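Local coordinates for xylose isomerase-like TIM barrel (Anabaena variabilis ATCC 29413, PDB 2QW5) that probably isomerises or epimerises a sugar or sugar phosphate at a zinc site within a xylose isomerase-like TIM barrel, at the interface of chains A and B. Sequence-based numbering; all coordinates share one arbitrary frame. Chains: chain A/B, Xylose isomerase-like TIM barrel.

Contact 1: the interface of chains A and B. Residues chain A 137, 188, 294; chain B 137, 188, 294.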
loop_
_atom_site.group_PDB
_atom_site.type_symbol
_atom_site.label_atom_id
_atom_site.label_comp_id
_atom_site.label_asym_id
_atom_site.label_seq_id
_atom_site.Cartn_x
_atom_site.Cartn_y
_atom_site.Cartn_z
ATOM N N PHE A 137 -1.022 9.401 8.868
ATOM C CA PHE A 137 -0.404 8.615 9.932
ATOM C C PHE A 137 1.095 8.658 9.682
ATOM O O PHE A 137 1.519 8.403 8.561
ATOM C CB PHE A 137 -0.952 7.174 9.956
ATOM C CG PHE A 137 -2.415 7.087 10.279
ATOM C CD1 PHE A 137 -2.866 6.957 11.576
ATOM C CD2 PHE A 137 -3.360 7.099 9.241
ATOM C CE1 PHE A 137 -4.267 6.843 11.861
ATOM C CE2 PHE A 137 -4.718 7.013 9.502
ATOM C CZ PHE A 137 -5.182 6.871 10.811
ATOM N N TRP A 188 -9.255 5.576 14.088
ATOM C CA TRP A 188 -9.501 4.940 12.803
ATOM C C TRP A 188 -9.207 5.836 11.616
ATOM O O TRP A 188 -8.837 5.312 10.560
ATOM C CB TRP A 188 -10.922 4.394 12.698
ATOM C CG TRP A 188 -11.133 3.090 13.393
ATOM C CD1 TRP A 188 -11.899 2.877 14.472
ATOM C CD2 TRP A 188 -10.557 1.814 13.052
ATOM N NE1 TRP A 188 -11.862 1.559 14.830
ATOM C CE2 TRP A 188 -11.066 0.875 13.957
ATOM C CE3 TRP A 188 -9.688 1.372 12.050
ATOM C CZ2 TRP A 188 -10.705 -0.487 13.920
ATOM C CZ3 TRP A 188 -9.363 0.003 11.988
ATOM C CH2 TRP A 188 -9.863 -0.895 12.935
ATOM N N ARG A 294 -13.984 3.158 4.831
ATOM C CA ARG A 294 -14.243 1.701 4.676
ATOM C C ARG A 294 -15.726 1.434 4.697
ATOM O O ARG A 294 -16.241 0.696 5.523
ATOM C CB ARG A 294 -13.458 0.901 5.739
ATOM C CG ARG A 294 -11.953 1.081 5.520
ATOM C CD ARG A 294 -11.166 0.289 6.527
ATOM N NE ARG A 294 -9.772 0.232 6.131
ATOM C CZ ARG A 294 -8.780 -0.328 6.820
ATOM N NH1 ARG A 294 -8.955 -0.838 8.028
ATOM N NH2 ARG A 294 -7.566 -0.339 6.288
ATOM N N PHE B 137 -10.402 -7.346 2.429
ATOM C CA PHE B 137 -11.312 -6.508 1.653
ATOM C C PHE B 137 -11.081 -6.862 0.193
ATOM O O PHE B 137 -9.935 -6.889 -0.239
ATOM C CB PHE B 137 -11.074 -5.010 1.937
ATOM C CG PHE B 137 -11.368 -4.607 3.352
ATOM C CD1 PHE B 137 -12.619 -4.171 3.737
ATOM C CD2 PHE B 137 -10.345 -4.634 4.312
ATOM C CE1 PHE B 137 -12.872 -3.759 5.088
ATOM C CE2 PHE B 137 -10.579 -4.261 5.625
ATOM C CZ PHE B 137 -11.840 -3.809 6.022
ATOM N N TRP B 188 -14.811 -1.247 9.711
ATOM C CA TRP B 188 -13.431 -0.815 9.875
ATOM C C TRP B 188 -12.426 -1.944 9.776
ATOM O O TRP B 188 -11.295 -1.690 9.348
ATOM C CB TRP B 188 -13.223 -0.050 11.180
ATOM C CG TRP B 188 -13.673 1.372 11.137
ATOM C CD1 TRP B 188 -14.692 1.907 11.824
ATOM C CD2 TRP B 188 -13.112 2.444 10.354
ATOM N NE1 TRP B 188 -14.809 3.239 11.545
ATOM C CE2 TRP B 188 -13.832 3.605 10.664
ATOM C CE3 TRP B 188 -12.051 2.539 9.448
ATOM C CZ2 TRP B 188 -13.553 4.851 10.069
ATOM C CZ3 TRP B 188 -11.747 3.795 8.888
ATOM C CH2 TRP B 188 -12.516 4.921 9.195
ATOM N N ARG B 294 -5.247 0.302 14.186
ATOM C CA ARG B 294 -4.832 1.730 14.187
ATOM C C ARG B 294 -4.797 2.259 15.599
ATOM O O ARG B 294 -5.475 3.210 15.952
ATOM C CB ARG B 294 -5.739 2.552 13.245
ATOM C CG ARG B 294 -5.563 2.071 11.802
ATOM C CD ARG B 294 -6.416 2.874 10.860
ATOM N NE ARG B 294 -6.023 2.610 9.489
ATOM C CZ ARG B 294 -6.606 3.096 8.395
ATOM N NH1 ARG B 294 -7.702 3.834 8.445
ATOM N NH2 ARG B 294 -6.087 2.795 7.214
#
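Face to face across the two-fold axis, the five-membered rings of the A:Trp188 and B:Trp188 indoles stack with their planes 13° apart, joining two xylose isomerase-like TIM barrels. The side chains run past each other in opposite directions, which sets each CB over the partner's six-membered ring: B:Trp188 CB stands 3.5 Å above the centre of that ring in A:Trp188, and the twin CH-pi contact completes the pair. Each guanidinium of A:Arg294 and B:Arg294 has the other's CZ above one face, toward the rim, the planes 30° apart. At the indole rim, A:Trp188 CE3 touches B:Arg294 CD at 3.8 Å; here the arginine crosses the indole at about a right angle.

The extended chain of B:Arg294, with chi2 at -179°, carries its guanidinium past the ring to the backbone of the same tryptophan. B:Arg294 NH1 donates to A:Trp188 O over 2.8 Å, nearly along the C=O axis, and the oxygen lies at the guanidinium edge, in its plane. A:Arg294 repeats this on B:Trp188, and the two side chains meet tip to tip, A:Arg294 NH2 lying 3.6 Å from B:Arg294 NH2. The proximity of two probably positive groups may cost some energy, which the carbonyl bonds would help to offset. Farther out, A:Phe137 CZ approaches B:Arg294 CD at 4.2 Å.

Contact 2: the interface of chains A and B. Residues chain A 285, 290, 295-299; chain B 147-149.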
loop_
_atom_site.group_PDB
_atom_site.type_symbol
_atom_site.label_atom_id
_atom_site.label_comp_id
_atom_site.label_asym_id
_atom_site.label_seq_id
_atom_site.Cartn_x
_atom_site.Cartn_y
_atom_site.Cartn_z
ATOM N N ALA A 285 -21.857 7.428 1.133
ATOM C CA ALA A 285 -20.911 6.529 0.430
ATOM C C ALA A 285 -20.629 7.081 -0.993
ATOM O O ALA A 285 -21.088 6.557 -2.002
ATOM C CB ALA A 285 -21.413 5.077 0.430
ATOM N N THR A 290 -15.638 6.217 0.440
ATOM C CA THR A 290 -15.779 4.743 0.459
ATOM C C THR A 290 -14.527 4.021 0.944
ATOM O O THR A 290 -14.595 3.155 1.835
ATOM C CB THR A 290 -16.301 4.215 -0.891
ATOM O OG1 THR A 290 -15.562 4.831 -1.952
ATOM C CG2 THR A 290 -17.751 4.554 -1.031
ATOM N N LEU A 295 -16.416 2.075 3.746
ATOM C CA LEU A 295 -17.852 2.061 3.715
ATOM C C LEU A 295 -18.377 0.868 2.931
ATOM O O LEU A 295 -18.331 0.850 1.722
ATOM C CB LEU A 295 -18.410 3.387 3.157
ATOM C CG LEU A 295 -18.089 4.669 3.945
ATOM C CD1 LEU A 295 -18.627 5.914 3.209
ATOM C CD2 LEU A 295 -18.603 4.546 5.381
ATOM N N THR A 296 -18.851 -0.124 3.670
ATOM C CA THR A 296 -19.423 -1.333 3.112
ATOM C C THR A 296 -20.938 -1.127 2.865
ATOM O O THR A 296 -21.544 -1.876 2.096
ATOM C CB THR A 296 -19.196 -2.531 4.032
ATOM O OG1 THR A 296 -19.957 -2.329 5.217
ATOM C CG2 THR A 296 -17.655 -2.720 4.407
ATOM N N ARG A 297 -21.542 -0.123 3.518
ATOM C CA ARG A 297 -22.962 0.174 3.365
ATOM C C ARG A 297 -23.300 0.770 2.002
ATOM O O ARG A 297 -22.494 1.484 1.388
ATOM C CB ARG A 297 -23.465 1.133 4.458
ATOM C CG ARG A 297 -22.712 2.507 4.612
ATOM C CD ARG A 297 -23.400 3.397 5.643
ATOM N NE ARG A 297 -22.481 4.372 6.243
ATOM C CZ ARG A 297 -22.162 5.570 5.757
ATOM N NH1 ARG A 297 -22.664 6.005 4.618
ATOM N NH2 ARG A 297 -21.297 6.334 6.434
ATOM N N ARG A 298 -24.540 0.556 1.590
ATOM C CA ARG A 298 -24.999 1.130 0.338
ATOM C C ARG A 298 -25.116 2.670 0.422
ATOM O O ARG A 298 -25.364 3.253 1.508
ATOM C CB ARG A 298 -26.351 0.554 -0.071
ATOM C CG ARG A 298 -26.322 -0.894 -0.395
ATOM C CD ARG A 298 -27.683 -1.318 -0.940
ATOM N NE ARG A 298 -27.705 -2.753 -1.206
ATOM C CZ ARG A 298 -27.255 -3.358 -2.313
ATOM N NH1 ARG A 298 -26.721 -2.686 -3.340
ATOM N NH2 ARG A 298 -27.328 -4.685 -2.394
ATOM N N LYS A 299 -24.927 3.289 -0.742
ATOM C CA LYS A 299 -25.008 4.727 -0.909
ATOM C C LYS A 299 -26.460 5.191 -0.740
ATOM O O LYS A 299 -27.393 4.503 -1.152
ATOM C CB LYS A 299 -24.507 5.134 -2.310
ATOM C CG LYS A 299 -24.451 6.656 -2.584
ATOM C CD LYS A 299 -23.896 6.959 -3.959
ATOM C CE LYS A 299 -23.617 8.437 -4.149
ATOM N NZ LYS A 299 -23.181 8.745 -5.556
ATOM N N TRP B 147 -16.309 -1.395 -2.749
ATOM C CA TRP B 147 -17.088 -0.916 -1.604
ATOM C C TRP B 147 -18.579 -0.742 -1.896
ATOM O O TRP B 147 -19.024 -0.911 -3.039
ATOM C CB TRP B 147 -16.504 0.449 -1.176
ATOM C CG TRP B 147 -15.103 0.440 -0.705
ATOM C CD1 TRP B 147 -14.027 0.994 -1.335
ATOM C CD2 TRP B 147 -14.612 -0.132 0.498
ATOM N NE1 TRP B 147 -12.884 0.787 -0.588
ATOM C CE2 TRP B 147 -13.224 0.117 0.549
ATOM C CE3 TRP B 147 -15.209 -0.815 1.553
ATOM C CZ2 TRP B 147 -12.425 -0.328 1.614
ATOM C CZ3 TRP B 147 -14.437 -1.220 2.607
ATOM C CH2 TRP B 147 -13.048 -0.994 2.619
ATOM N N SER B 148 -19.312 -0.399 -0.833
ATOM C CA SER B 148 -20.704 0.015 -0.849
ATOM C C SER B 148 -21.581 -0.896 -1.712
ATOM O O SER B 148 -21.509 -2.125 -1.567
ATOM C CB SER B 148 -20.790 1.532 -1.209
ATOM O OG SER B 148 -22.140 2.021 -1.188
ATOM N N ASP B 149 -22.372 -0.339 -2.620
ATOM C CA ASP B 149 -23.322 -1.154 -3.366
ATOM C C ASP B 149 -22.688 -2.300 -4.095
ATOM O O ASP B 149 -23.191 -3.425 -4.003
ATOM C CB ASP B 149 -24.171 -0.309 -4.318
ATOM C CG ASP B 149 -24.985 0.737 -3.583
ATOM O OD1 ASP B 149 -24.376 1.623 -2.939
ATOM O OD2 ASP B 149 -26.227 0.683 -3.644
HETATM O O HOH W 1 -27.582 2.941 -3.437
#
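With its backbone at phi 46° and psi -129°, B:Ser148 starts helix 148-176 against chain A, its N donating to A:Leu295 O over 3.0 Å. B:Ser148 turns its hydroxyl anti to its own backbone N (chi1 -178°), toward chain A. There B:Ser148 OG donates to A:Arg297 O at 2.7 Å, tilted somewhat from the carbonyl plane. B:Ser148 OG also lies 2.9 Å from B:Asp149 OD1, to which it is paired as donor, so its one hydrogen is shared or alternates between the two acceptors. A:Lys299 N comes within 3.1 Å of B:Ser148 OG, which can accept from it.

B:Asp149 OD1 takes A:Lys299 N on its syn side over 2.8 Å, in a bond that is almost straight, and B:Ser148 OG on its anti side. B:Asp149 OD2 makes a weak salt bridge to A:Arg298 NH1 at 3.4 Å; it lies in the guanidinium plane at its edge, the carboxylate plane turned well away. A water links OD2 to A:Lys299 O.

B:Trp147 lays one face against A:Thr290, whose carbonyl O stands 3.5 Å above the ring centre. A:Thr296 CG2 meets that ring at its edge.

In the fold, the chain A segment 295-299 is loop, following the short helix 287-290, and it packs against the first turn of helix 148-176 of chain B.

Contact 3: the interface of chains A and B. Residues chain A 147-148, 151-152, 187, 190-191, 194; chain B 294-296.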
loop_
_atom_site.group_PDB
_atom_site.type_symbol
_atom_site.label_atom_id
_atom_site.label_comp_id
_atom_site.label_asym_id
_atom_site.label_seq_id
_atom_site.Cartn_x
_atom_site.Cartn_y
_atom_site.Cartn_z
ATOM N N TRP A 147 3.038 3.782 15.873
ATOM C CA TRP A 147 1.829 3.662 16.693
ATOM C C TRP A 147 2.093 3.708 18.199
ATOM O O TRP A 147 3.251 3.749 18.637
ATOM C CB TRP A 147 1.162 2.311 16.349
ATOM C CG TRP A 147 0.692 2.152 14.956
ATOM C CD1 TRP A 147 1.207 1.312 14.013
ATOM C CD2 TRP A 147 -0.392 2.831 14.339
ATOM N NE1 TRP A 147 0.504 1.441 12.831
ATOM C CE2 TRP A 147 -0.494 2.351 13.016
ATOM C CE3 TRP A 147 -1.304 3.785 14.777
ATOM C CZ2 TRP A 147 -1.466 2.826 12.122
ATOM C CZ3 TRP A 147 -2.273 4.226 13.917
ATOM C CH2 TRP A 147 -2.332 3.761 12.590
ATOM N N SER A 148 0.990 3.695 18.952
ATOM C CA SER A 148 0.939 3.541 20.395
ATOM C C SER A 148 1.955 4.427 21.120
ATOM O O SER A 148 2.032 5.629 20.827
ATOM C CB SER A 148 1.022 2.025 20.758
ATOM O OG SER A 148 0.920 1.796 22.172
ATOM N N LEU A 151 4.124 6.601 18.903
ATOM C CA LEU A 151 3.317 7.652 18.293
ATOM C C LEU A 151 3.020 8.790 19.280
ATOM O O LEU A 151 3.130 9.966 18.918
ATOM C CB LEU A 151 1.977 7.110 17.720
ATOM C CG LEU A 151 1.061 8.152 17.118
ATOM C CD1 LEU A 151 1.773 8.929 15.984
ATOM C CD2 LEU A 151 -0.227 7.452 16.611
ATOM N N GLN A 152 2.673 8.444 20.517
ATOM C CA GLN A 152 2.349 9.467 21.548
ATOM C C GLN A 152 3.574 10.352 21.871
ATOM O O GLN A 152 3.420 11.543 22.034
ATOM C CB GLN A 152 1.710 8.833 22.810
ATOM C CG GLN A 152 0.289 8.245 22.540
ATOM C CD GLN A 152 -0.717 9.276 22.039
ATOM O OE1 GLN A 152 -0.683 10.427 22.464
ATOM N NE2 GLN A 152 -1.622 8.874 21.109
ATOM N N HIS A 187 -9.155 7.483 16.156
ATOM C CA HIS A 187 -7.907 6.807 15.751
ATOM C C HIS A 187 -8.046 6.051 14.411
ATOM O O HIS A 187 -7.066 5.871 13.710
ATOM C CB HIS A 187 -7.486 5.785 16.810
ATOM C CG HIS A 187 -8.423 4.610 16.927
ATOM N ND1 HIS A 187 -8.187 3.406 16.299
ATOM C CD2 HIS A 187 -9.629 4.488 17.528
ATOM C CE1 HIS A 187 -9.189 2.587 16.546
ATOM N NE2 HIS A 187 -10.078 3.218 17.287
ATOM N N THR A 190 -7.299 9.177 11.905
ATOM C CA THR A 190 -6.188 10.125 11.945
ATOM C C THR A 190 -5.345 9.836 13.181
ATOM O O THR A 190 -5.884 9.267 14.101
ATOM C CB THR A 190 -6.777 11.586 11.933
ATOM O OG1 THR A 190 -5.799 12.506 11.422
ATOM C CG2 THR A 190 -7.321 12.023 13.285
ATOM N N PRO A 191 -4.035 10.183 13.190
ATOM C CA PRO A 191 -3.168 9.868 14.357
ATOM C C PRO A 191 -3.439 10.615 15.650
ATOM O O PRO A 191 -3.136 10.091 16.736
ATOM C CB PRO A 191 -1.770 10.162 13.830
ATOM C CG PRO A 191 -1.998 11.193 12.805
ATOM C CD PRO A 191 -3.238 10.786 12.108
ATOM N N ASN A 194 -7.168 12.388 19.089
ATOM C CA ASN A 194 -8.286 11.447 18.985
ATOM C C ASN A 194 -9.388 11.648 20.027
ATOM O O ASN A 194 -10.585 11.451 19.727
ATOM C CB ASN A 194 -7.816 9.978 19.036
ATOM C CG ASN A 194 -6.756 9.640 17.997
ATOM O OD1 ASN A 194 -5.698 9.108 18.350
ATOM N ND2 ASN A 194 -7.005 9.989 16.741
ATOM N N ARG B 294 -5.247 0.302 14.186
ATOM C CA ARG B 294 -4.832 1.730 14.187
ATOM C C ARG B 294 -4.797 2.259 15.599
ATOM O O ARG B 294 -5.475 3.210 15.952
ATOM C CB ARG B 294 -5.739 2.552 13.245
ATOM C CG ARG B 294 -5.563 2.071 11.802
ATOM C CD ARG B 294 -6.416 2.874 10.860
ATOM N NE ARG B 294 -6.023 2.610 9.489
ATOM C CZ ARG B 294 -6.606 3.096 8.395
ATOM N NH1 ARG B 294 -7.702 3.834 8.445
ATOM N NH2 ARG B 294 -6.087 2.795 7.214
ATOM N N LEU B 295 -3.973 1.593 16.416
ATOM C CA LEU B 295 -3.932 1.858 17.828
ATOM C C LEU B 295 -2.945 2.968 18.154
ATOM O O LEU B 295 -1.753 2.764 18.139
ATOM C CB LEU B 295 -3.618 0.576 18.626
ATOM C CG LEU B 295 -4.625 -0.582 18.516
ATOM C CD1 LEU B 295 -4.120 -1.822 19.286
ATOM C CD2 LEU B 295 -6.012 -0.118 18.961
ATOM N N THR B 296 -3.492 4.143 18.425
ATOM C CA THR B 296 -2.724 5.318 18.789
ATOM C C THR B 296 -2.510 5.346 20.323
ATOM O O THR B 296 -1.617 6.042 20.807
ATOM C CB THR B 296 -3.416 6.599 18.329
ATOM O OG1 THR B 296 -4.614 6.750 19.081
ATOM C CG2 THR B 296 -3.759 6.573 16.769
#
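The N-terminal turns of helix 148-176 and the loop holding A:His187 to A:Asn194, both from one xylose isomerase-like TIM barrel, form a socket for B:Thr296 of the partner. Its two branches meet different surfaces. B:Thr296 OG1, set between the backbone N and the carbonyl carbon (chi1 67°), reaches tip to tip and donates to the amide oxygen A:Asn194 OD1 over 2.7 Å, from above the amide carbonyl plane. The methyl B:Thr296 CG2 packs 3.6 Å from A:Leu151 CD2, side by side, and also touches A:Pro191 O and A:His187 CB.

A second-shell bond steadies the asparagine: A:Asn194 ND2 donates to A:Thr190 O at 3.0 Å, which helps fix the amide rotation so that OD1 faces the threonine. A:Gln152 bends at chi2 (-59°) and brings A:Gln152 NE2 to 2.8 Å from B:Thr296 O; the oxygen lies in the glutamine amide plane, but NE2 comes from above the carbonyl plane.

A:His187 ND1 donates to B:Arg294 O over 2.7 Å, standing above the carbonyl plane, with the oxygen tilted from the imidazole plane. Beside it, A:Trp147 offers a ring face to the same residue, B:Arg294 CA lying 3.9 Å from the centroid of the A:Trp147 six-membered ring, in a CH-pi contact. B:Leu295 N sits over that face too, toward the rim.

Contact 4: the interface of chains A and B. Residues chain A 220-222, 224-226, 262; chain B 221, 251, 259-260.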
loop_
_atom_site.group_PDB
_atom_site.type_symbol
_atom_site.label_atom_id
_atom_site.label_comp_id
_atom_site.label_asym_id
_atom_site.label_seq_id
_atom_site.Cartn_x
_atom_site.Cartn_y
_atom_site.Cartn_z
ATOM N N GLU A 220 -16.661 10.991 19.736
ATOM C CA GLU A 220 -16.721 10.857 21.217
ATOM C C GLU A 220 -16.994 9.409 21.636
ATOM O O GLU A 220 -16.302 8.849 22.488
ATOM C CB GLU A 220 -17.764 11.794 21.826
ATOM C CG GLU A 220 -17.857 11.753 23.376
ATOM C CD GLU A 220 -16.538 12.034 24.044
ATOM O OE1 GLU A 220 -15.795 12.881 23.514
ATOM O OE2 GLU A 220 -16.251 11.419 25.099
ATOM N N ILE A 221 -17.948 8.775 20.964
ATOM C CA ILE A 221 -18.301 7.392 21.253
ATOM C C ILE A 221 -17.171 6.429 20.891
ATOM O O ILE A 221 -16.877 5.534 21.694
ATOM C CB ILE A 221 -19.578 6.987 20.525
ATOM C CG1 ILE A 221 -20.822 7.633 21.152
ATOM C CG2 ILE A 221 -19.799 5.425 20.658
ATOM C CD1 ILE A 221 -20.693 8.988 22.011
ATOM N N LEU A 222 -16.561 6.594 19.699
ATOM C CA LEU A 222 -15.499 5.677 19.245
ATOM C C LEU A 222 -14.259 5.703 20.111
ATOM O O LEU A 222 -13.641 4.652 20.288
ATOM C CB LEU A 222 -15.100 5.870 17.769
ATOM C CG LEU A 222 -15.845 4.947 16.776
ATOM C CD1 LEU A 222 -17.364 5.088 16.920
ATOM C CD2 LEU A 222 -15.366 5.120 15.300
ATOM N N GLY A 224 -13.841 8.177 23.163
ATOM C CA GLY A 224 -13.976 8.871 24.443
ATOM C C GLY A 224 -14.033 7.999 25.674
ATOM O O GLY A 224 -14.158 6.784 25.609
ATOM N N GLU A 225 -14.044 8.669 26.807
ATOM C CA GLU A 225 -13.887 8.034 28.106
ATOM C C GLU A 225 -15.150 7.743 28.896
ATOM O O GLU A 225 -15.073 7.335 30.079
ATOM C CB GLU A 225 -12.882 8.895 28.893
ATOM C CG GLU A 225 -11.526 8.912 28.206
ATOM C CD GLU A 225 -10.483 9.779 28.874
ATOM O OE1 GLU A 225 -10.620 11.015 28.855
ATOM O OE2 GLU A 225 -9.470 9.213 29.347
ATOM N N GLY A 226 -16.309 7.867 28.256
ATOM C CA GLY A 226 -17.563 7.599 28.918
ATOM C C GLY A 226 -18.301 8.831 29.437
ATOM O O GLY A 226 -17.721 9.956 29.579
ATOM N N PRO A 262 -25.713 7.663 21.786
ATOM C CA PRO A 262 -26.280 7.810 23.130
ATOM C C PRO A 262 -26.858 9.215 23.346
ATOM O O PRO A 262 -26.285 10.069 24.016
ATOM C CB PRO A 262 -25.076 7.508 24.026
ATOM C CG PRO A 262 -23.937 8.015 23.289
ATOM C CD PRO A 262 -24.240 7.806 21.828
ATOM N N ILE B 221 -22.104 -1.570 18.643
ATOM C CA ILE B 221 -22.139 -0.117 18.738
ATOM C C ILE B 221 -21.616 0.548 17.465
ATOM O O ILE B 221 -22.247 1.505 16.996
ATOM C CB ILE B 221 -21.343 0.375 19.942
ATOM C CG1 ILE B 221 -22.069 0.083 21.264
ATOM C CG2 ILE B 221 -21.194 1.950 19.880
ATOM C CD1 ILE B 221 -23.158 -1.099 21.353
ATOM N N PRO B 251 -15.752 0.548 22.574
ATOM C CA PRO B 251 -15.565 0.921 21.141
ATOM C C PRO B 251 -14.124 1.011 20.636
ATOM O O PRO B 251 -13.854 0.612 19.501
ATOM C CB PRO B 251 -16.229 2.296 21.064
ATOM C CG PRO B 251 -17.345 2.187 22.089
ATOM C CD PRO B 251 -16.660 1.494 23.251
ATOM N N SER B 259 -15.424 4.207 29.107
ATOM C CA SER B 259 -15.873 4.120 27.703
ATOM C C SER B 259 -17.315 4.391 27.563
ATOM O O SER B 259 -18.019 4.453 28.547
ATOM C CB SER B 259 -15.607 2.714 27.128
ATOM O OG SER B 259 -16.560 1.752 27.532
ATOM N N TRP B 260 -17.731 4.495 26.293
ATOM C CA TRP B 260 -19.129 4.684 25.929
ATOM C C TRP B 260 -19.916 3.375 25.660
ATOM O O TRP B 260 -20.955 3.409 25.003
ATOM C CB TRP B 260 -19.199 5.621 24.733
ATOM C CG TRP B 260 -18.948 7.029 25.109
ATOM C CD1 TRP B 260 -17.764 7.694 25.078
ATOM C CD2 TRP B 260 -19.920 7.947 25.619
ATOM N NE1 TRP B 260 -17.947 8.995 25.499
ATOM C CE2 TRP B 260 -19.259 9.173 25.843
ATOM C CE3 TRP B 260 -21.312 7.877 25.833
ATOM C CZ2 TRP B 260 -19.926 10.323 26.300
ATOM C CZ3 TRP B 260 -21.979 9.035 26.315
ATOM C CH2 TRP B 260 -21.272 10.231 26.535
HETATM O O HOH W 2 -12.712 3.072 17.996
HETATM O O HOH W 3 -15.747 4.982 24.077
#
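B:Trp260 inserts its indole between two surfaces of chain A. One face of B:Trp260 receives A:Ile221 CD1, 3.8 Å above the plane and over its centre. The main chain of A:Gly226 lies against the opposite face, its carbonyl carbon toward the rim and A:Gly226 CA 3.7 Å from the centroid of the B:Trp260 five-membered ring. A:Pro262 CG adds a contact at the six-membered ring, 3.7 Å from B:Trp260 CE3.

The indole N-H is used as well: B:Trp260 NE1 donates to the carboxylate oxygen A:Glu220 OE2 over 3.0 Å, within the ring plane and on the anti side of the carboxylate. A:Glu220 bends at chi2 (56°), which brings its carboxylate round to the indole, the two planes standing 77° apart.

Farther out, a water accepts from B:Trp260 N at 3.0 Å and also pairs with A:Ile221 O and A:Gly224 O, tying the tryptophan backbone to the end of helix 217-223. B:Pro251 CB packs 3.4 Å from A:Ile221 O, and a second water joins B:Pro251 O to A:Leu222 O. A:Ile221 and B:Ile221 touch through their CG2 methyls, crossing at about a right angle.

By anchoring one large aromatic side chain in the partner, the site joins helix 217-223, which directly follows the zinc ligand A:Asp216, to the subunit contact.

Contact 1 straddles the two-fold axis, about 12 Å from contact 3, 15 Å from contact 2 and 18 Å from contact 4, measured between the centres of their C-alpha atoms. B:Arg294 is shared by contacts 1 and 3, using its side chain in the first and mainly its backbone in the other. Contacts 2 and 3, about 25 Å apart, use the same loop and helix start with the chains exchanged, so they overlap in part. Contact 4, about 16 Å from contact 3 and 24 Å from contact 2, shares no residue with the others but also brings like residues together across the axis. Together they suggest a cohesive dimer within the deposited tetramer.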